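Side-chain contact in haemagglutinin I (Physarum polycephalum, PDB 3A5P), which agglutinates red blood cells as a lectin, probably by binding carbohydrate through a small domain with the legume lectin fold: residues A[50-55]-A[90-95]. Sequence-based numbering, arbitrary orientation.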
ATOM      1  N   VAL A  50      20.064  -2.468  12.349  1.00 27.47           N
ATOM      2  CA  VAL A  50      20.960  -3.438  11.699  1.00 27.21           C
ATOM      3  C   VAL A  50      22.431  -3.010  11.779  1.00 27.36           C
ATOM      4  O   VAL A  50      22.726  -1.815  11.932  1.00 27.00           O
ATOM      5  CB  VAL A  50      20.555  -3.696  10.221  1.00 27.11           C
ATOM      6  CG1 VAL A  50      19.174  -4.343  10.149  1.00 27.21           C
ATOM      7  CG2 VAL A  50      20.579  -2.399   9.421  1.00 26.94           C
ATOM      8  N   HIS A  51      23.339  -3.986  11.651  1.00 27.40           N
ATOM      9  CA  HIS A  51      24.774  -3.705  11.748  0.50 27.69           C
ATOM     10  C   HIS A  51      25.393  -3.129  10.469  1.00 27.49           C
ATOM     11  O   HIS A  51      26.426  -2.450  10.525  1.00 27.53           O
ATOM     12  CB  HIS A  51      25.546  -4.941  12.249  0.50 27.86           C
ATOM     13  CG  HIS A  51      25.279  -5.277  13.687  0.50 28.69           C
ATOM     14  ND1 HIS A  51      25.520  -6.526  14.219  0.50 29.76           N
ATOM     15  CD2 HIS A  51      24.784  -4.527  14.702  0.50 30.38           C
ATOM     16  CE1 HIS A  51      25.181  -6.534  15.495  0.50 29.23           C
ATOM     17  NE2 HIS A  51      24.730  -5.333  15.813  0.50 30.00           N
ATOM     18  N   GLN A  52      24.756  -3.367   9.320  1.00 27.04           N
ATOM     19  CA  GLN A  52      25.255  -2.847   8.044  1.00 26.48           C
ATOM     20  C   GLN A  52      25.201  -1.320   7.986  1.00 26.26           C
ATOM     21  O   GLN A  52      24.508  -0.701   8.795  1.00 26.31           O
ATOM     22  CB  GLN A  52      24.498  -3.459   6.858  1.00 26.61           C
ATOM     23  CG  GLN A  52      24.694  -4.978   6.693  1.00 27.42           C
ATOM     24  CD  GLN A  52      23.918  -5.811   7.713  1.00 27.96           C
ATOM     25  OE1 GLN A  52      22.966  -5.333   8.343  1.00 26.60           O
ATOM     26  NE2 GLN A  52      24.308  -7.081   7.856  1.00 27.94           N
ATOM     27  N   SER A  53      25.943  -0.732   7.041  1.00 26.38           N
ATOM     28  CA  SER A  53      25.985   0.730   6.847  1.00 26.33           C
ATOM     29  C   SER A  53      24.598   1.327   6.607  1.00 26.27           C
ATOM     30  O   SER A  53      24.270   2.391   7.150  1.00 25.15           O
ATOM     31  CB  SER A  53      26.868   1.108   5.653  1.00 27.04           C
ATOM     32  OG  SER A  53      28.177   0.557   5.749  1.00 28.33           O
ATOM     33  N   TRP A  54      23.795   0.627   5.790  1.00 25.38           N
ATOM     34  CA  TRP A  54      22.503   1.142   5.314  1.00 25.25           C
ATOM     35  C   TRP A  54      21.376   0.175   5.623  1.00 23.76           C
ATOM     36  O   TRP A  54      21.612  -1.012   5.814  1.00 22.49           O
ATOM     37  CB  TRP A  54      22.537   1.387   3.799  1.00 26.89           C
ATOM     38  CG  TRP A  54      23.816   1.955   3.323  1.00 29.82           C
ATOM     39  CD1 TRP A  54      24.677   1.403   2.427  1.00 31.87           C
ATOM     40  CD2 TRP A  54      24.405   3.188   3.746  1.00 31.84           C
ATOM     41  NE1 TRP A  54      25.765   2.227   2.243  1.00 32.83           N
ATOM     42  CE2 TRP A  54      25.626   3.326   3.051  1.00 32.18           C
ATOM     43  CE3 TRP A  54      24.013   4.196   4.639  1.00 31.69           C
ATOM     44  CZ2 TRP A  54      26.458   4.430   3.217  1.00 31.66           C
ATOM     45  CZ3 TRP A  54      24.843   5.289   4.809  1.00 32.35           C
ATOM     46  CH2 TRP A  54      26.053   5.398   4.100  1.00 31.86           C
ATOM     47  N   TYR A  55      20.145   0.688   5.634  1.00 22.13           N
ATOM     48  CA  TYR A  55      19.011  -0.114   6.059  1.00 21.21           C
ATOM     49  C   TYR A  55      17.745   0.166   5.240  1.00 20.57           C
ATOM     50  O   TYR A  55      17.613   1.211   4.587  1.00 20.58           O
ATOM     51  CB  TYR A  55      18.740   0.069   7.564  1.00 21.46           C
ATOM     52  CG  TYR A  55      18.142   1.420   7.903  1.00 22.07           C
ATOM     53  CD1 TYR A  55      16.758   1.607   7.902  1.00 23.07           C
ATOM     54  CD2 TYR A  55      18.966   2.525   8.177  1.00 24.20           C
ATOM     55  CE1 TYR A  55      16.195   2.857   8.174  1.00 24.49           C
ATOM     56  CE2 TYR A  55      18.411   3.785   8.472  1.00 24.40           C
ATOM     57  CZ  TYR A  55      17.030   3.939   8.459  1.00 25.02           C
ATOM     58  OH  TYR A  55      16.448   5.156   8.745  1.00 25.93           O
ATOM     59  N   THR A  90      18.345  -9.178   1.409  1.00 19.21           N
ATOM     60  CA  THR A  90      19.225  -8.232   0.705  1.00 19.49           C
ATOM     61  C   THR A  90      20.583  -8.869   0.366  1.00 19.43           C
ATOM     62  O   THR A  90      21.420  -8.258  -0.311  1.00 18.97           O
ATOM     63  CB  THR A  90      19.528  -6.995   1.575  1.00 19.59           C
ATOM     64  OG1 THR A  90      20.015  -7.450   2.846  1.00 19.86           O
ATOM     65  CG2 THR A  90      18.262  -6.156   1.800  1.00 19.27           C
ATOM     66  N   GLY A  91      20.816 -10.081   0.860  1.00 19.90           N
ATOM     67  CA  GLY A  91      22.151 -10.681   0.749  1.00 20.92           C
ATOM     68  C   GLY A  91      23.063 -10.322   1.909  1.00 21.95           C
ATOM     69  O   GLY A  91      24.223 -10.741   1.943  1.00 22.13           O
ATOM     70  N   PHE A  92      22.549  -9.535   2.855  1.00 22.03           N
ATOM     71  CA  PHE A  92      23.277  -9.209   4.087  1.00 23.08           C
ATOM     72  C   PHE A  92      22.457  -9.631   5.282  1.00 24.06           C
ATOM     73  O   PHE A  92      21.298  -9.259   5.409  1.00 24.16           O
ATOM     74  CB  PHE A  92      23.611  -7.715   4.153  1.00 21.92           C
ATOM     75  CG  PHE A  92      24.437  -7.249   3.000  1.00 22.92           C
ATOM     76  CD1 PHE A  92      25.826  -7.146   3.110  1.00 23.06           C
ATOM     77  CD2 PHE A  92      23.832  -6.933   1.781  1.00 21.25           C
ATOM     78  CE1 PHE A  92      26.590  -6.735   2.014  1.00 22.14           C
ATOM     79  CE2 PHE A  92      24.573  -6.509   0.700  1.00 22.15           C
ATOM     80  CZ  PHE A  92      25.961  -6.412   0.807  1.00 23.92           C
ATOM     81  N   GLY A  93      23.060 -10.433   6.148  1.00 24.63           N
ATOM     82  CA  GLY A  93      22.340 -11.016   7.258  1.00 26.24           C
ATOM     83  C   GLY A  93      21.409 -12.083   6.706  1.00 26.59           C
ATOM     84  O   GLY A  93      21.485 -12.443   5.538  1.00 27.64           O
ATOM     85  N   ASP A  94      20.515 -12.577   7.534  1.00 27.20           N
ATOM     86  CA  ASP A  94      19.621 -13.649   7.089  1.00 27.57           C
ATOM     87  C   ASP A  94      18.367 -13.101   6.413  1.00 26.09           C
ATOM     88  O   ASP A  94      17.929 -11.996   6.711  1.00 24.86           O
ATOM     89  CB  ASP A  94      19.259 -14.551   8.254  1.00 28.77           C
ATOM     90  CG  ASP A  94      20.471 -15.287   8.799  1.00 32.57           C
ATOM     91  OD1 ASP A  94      21.241 -15.856   7.980  1.00 36.49           O
ATOM     92  OD2 ASP A  94      20.654 -15.266  10.036  1.00 38.18           O
ATOM     93  N   ALA A  95      17.819 -13.885   5.486  1.00 25.16           N
ATOM     94  CA  ALA A  95      16.505 -13.596   4.922  1.00 24.45           C
ATOM     95  C   ALA A  95      15.489 -13.636   6.052  1.00 23.58           C
ATOM     96  O   ALA A  95      15.683 -14.345   7.055  1.00 23.99           O
ATOM     97  CB  ALA A  95      16.139 -14.617   3.813  1.00 24.22           C
TER
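Gln52 reaches across to Phe92 at one end of a two-sheet beta sandwich that appears to be a minimal version of the legume lectin fold. Residues 50-53 form the loop that leads into strand 54-60 of the five-stranded antiparallel sheet, whose first two residues complete the segment, while 90-95 make the loop that joins strands 85-89 and 96-99 of the other sheet, so this small surface contact links loops from both layers. The partners are essentially two side chains. Gln52 puts CG anti to its own carbonyl carbon (chi1 -65°) and then bends at chi2, which brings the amide round alongside the Phe92 methylene instead of sending it straight out. The nearest approach is Gln52 NE2 to Phe92 CB, 3.8 Å. CG and CD of Gln52 lie against that same carbon at only slightly greater range. The amide plane stands 65° to the phenyl plane, so the two flat groups do not stack. Phe92 points its CB at Gln52, but the end of the side chain leads away, and Phe92 also touches Tyr70 and Glu71. Glu71 touches Gln52 as well, and its OE1 is hydrogen-bonded to Ser53 OG. No hydrogen bond crosses between the segments; this is van der Waals packing, with Gln52 NE2 lying 4.0 Å from Gly93 N. The backbone on the Phe92 side is secured locally by an ST turn, in which Thr90 OG1 accepts a long hydrogen bond from Phe92 N at 3.3 Å, with an N-H...O angle of 154°. Thr90 OG1 takes a further hydrogen bond with Gly69 O, which ties the loop to strand 63-70 of the opposite sheet. The same Thr90 oxygen sits at the edge of the Phe92 ring, in its plane.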